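PDB 1OQJ: glucocorticoid Modulatory Element Binding protein-1 from Homo sapiens, which binds glucocorticoid modulatory elements in the tyrosine aminotransferase promoter through its zinc-containing SAND domain, heightens sensitivity to low glucocorticoid levels and assists parvovirus replication. Local coordinates for residues A[26-30]-A[88-93]. Sequence-based numbering, arbitrary orientation.
With ZN (zinc ion), chain C.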
loop_
_atom_site.group_PDB
_atom_site.type_symbol
_atom_site.label_atom_id
_atom_site.label_comp_id
_atom_site.label_asym_id
_atom_site.label_seq_id
_atom_site.Cartn_x
_atom_site.Cartn_y
_atom_site.Cartn_z
ATOM N N PHE A 26 3.532 -4.586 -5.020
ATOM C CA PHE A 26 2.209 -4.001 -4.782
ATOM C C PHE A 26 1.264 -4.455 -5.900
ATOM O O PHE A 26 0.972 -3.706 -6.830
ATOM C CB PHE A 26 2.370 -2.477 -4.769
ATOM C CG PHE A 26 1.124 -1.713 -4.410
ATOM C CD1 PHE A 26 0.377 -2.046 -3.284
ATOM C CD2 PHE A 26 0.751 -0.597 -5.154
ATOM C CE1 PHE A 26 -0.721 -1.275 -2.897
ATOM C CE2 PHE A 26 -0.347 0.186 -4.778
ATOM C CZ PHE A 26 -1.081 -0.157 -3.646
ATOM N N VAL A 27 0.785 -5.690 -5.782
ATOM C CA VAL A 27 -0.082 -6.307 -6.781
ATOM C C VAL A 27 -1.551 -6.325 -6.371
ATOM O O VAL A 27 -1.876 -6.582 -5.213
ATOM C CB VAL A 27 0.398 -7.757 -7.052
ATOM C CG1 VAL A 27 -0.486 -8.431 -8.084
ATOM C CG2 VAL A 27 1.848 -7.733 -7.524
ATOM N N CYS A 28 -2.438 -6.052 -7.323
ATOM C CA CYS A 28 -3.872 -6.045 -7.037
ATOM C C CYS A 28 -4.290 -7.380 -6.427
ATOM O O CYS A 28 -3.850 -8.435 -6.882
ATOM C CB CYS A 28 -4.654 -5.804 -8.323
ATOM S SG CYS A 28 -6.444 -5.870 -8.111
ATOM N N PRO A 29 -5.198 -7.360 -5.429
ATOM C CA PRO A 29 -5.873 -6.207 -4.819
ATOM C C PRO A 29 -5.127 -5.567 -3.647
ATOM O O PRO A 29 -5.707 -4.790 -2.880
ATOM C CB PRO A 29 -7.208 -6.797 -4.393
ATOM C CG PRO A 29 -6.794 -8.138 -3.893
ATOM C CD PRO A 29 -5.786 -8.617 -4.932
ATOM N N GLY A 30 -3.854 -5.921 -3.506
ATOM C CA GLY A 30 -3.002 -5.366 -2.469
ATOM C C GLY A 30 -3.253 -5.620 -0.994
ATOM O O GLY A 30 -2.299 -5.812 -0.240
ATOM N N VAL A 88 -2.990 -7.451 -14.525
ATOM C CA VAL A 88 -3.121 -8.258 -13.319
ATOM C C VAL A 88 -4.112 -7.589 -12.374
ATOM O O VAL A 88 -3.803 -6.570 -11.756
ATOM C CB VAL A 88 -1.748 -8.408 -12.629
ATOM C CG1 VAL A 88 -1.888 -9.213 -11.349
ATOM C CG2 VAL A 88 -0.767 -9.080 -13.582
ATOM N N CYS A 89 -5.303 -8.171 -12.268
ATOM C CA CYS A 89 -6.360 -7.612 -11.430
ATOM C C CYS A 89 -7.289 -8.706 -10.903
ATOM O O CYS A 89 -7.542 -9.700 -11.585
ATOM C CB CYS A 89 -7.160 -6.592 -12.251
ATOM S SG CYS A 89 -8.488 -5.726 -11.375
ATOM N N SER A 90 -7.795 -8.519 -9.687
ATOM C CA SER A 90 -8.695 -9.494 -9.077
ATOM C C SER A 90 -10.154 -9.098 -9.256
ATOM O O SER A 90 -11.054 -9.887 -8.967
ATOM C CB SER A 90 -8.417 -9.604 -7.585
ATOM O OG SER A 90 -8.774 -8.392 -6.941
ATOM N N ASN A 91 -10.378 -7.870 -9.709
ATOM C CA ASN A 91 -11.725 -7.356 -9.917
ATOM C C ASN A 91 -12.432 -7.117 -8.583
ATOM O O ASN A 91 -13.659 -7.026 -8.535
ATOM C CB ASN A 91 -12.540 -8.336 -10.765
ATOM C CG ASN A 91 -11.870 -8.658 -12.085
ATOM O OD1 ASN A 91 -11.655 -7.777 -12.916
ATOM N ND2 ASN A 91 -11.535 -9.930 -12.285
ATOM N N THR A 92 -11.657 -7.023 -7.505
ATOM C CA THR A 92 -12.216 -6.777 -6.178
ATOM C C THR A 92 -11.517 -5.585 -5.538
ATOM O O THR A 92 -11.767 -5.252 -4.382
ATOM C CB THR A 92 -12.036 -7.992 -5.241
ATOM O OG1 THR A 92 -10.641 -8.204 -4.989
ATOM C CG2 THR A 92 -12.634 -9.242 -5.866
ATOM N N CYS A 93 -10.644 -4.942 -6.304
ATOM C CA CYS A 93 -9.891 -3.797 -5.813
ATOM C C CYS A 93 -10.759 -2.562 -5.630
ATOM O O CYS A 93 -10.369 -1.622 -4.937
ATOM C CB CYS A 93 -8.733 -3.491 -6.767
ATOM S SG CYS A 93 -9.214 -3.289 -8.495
HETATM ZN ZN ZN C . -7.512 -4.505 -9.591
HETATM O O HOH W 1 -1.689 -5.643 -10.145
#
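Neither segment is helix or strand: residues 27-30 form a type VIa beta turn, closed by a backbone hydrogen bond from Gly30 N to Val27 O (2.7 Å), its cis peptide falling before Pro29, the residue type that most readily accepts one; residues 88-93 curl beside it. The backbones come nearest at Cys28 and Cys89 (CA to CA 5.3 Å) and at Pro29 and Cys93 (4.8 Å). Positive phi angles at Gly30 (65°) and Asn91 (70°) suit residue types that tolerate them. One water joins Cys28 N (2.9 Å) to Val88 O (2.8 Å).

A zinc ion bridges the segments, coordinated by Cys28 SG at 2.3 Å and by Cys89 SG and Cys93 SG at 2.4 Å each; His85 is the fourth ligand. Cysteine offers a soft thiolate that can also accept hydrogen bonds: Ser90 N donates to Cys28 SG (3.4 Å), and Asn91 N, weakly, to Cys89 SG (3.3 Å). Ser90 OG and Thr92 OG1, 2.7 Å apart, share a hydrogen bond; Pro29 CB lies 3.4 Å from Ser90 OG. Val27 CG1 meets Val88 CG1 at 3.6 Å, a small apolar contact well away from the metal.

The zinc ties the C-terminal tail, beyond helix 71-76, to the loop between strands 17-22 and 36-38. Phe26 anchors that loop inward, packing on Leu71 and Met75 of helix 71-76 and on Phe82.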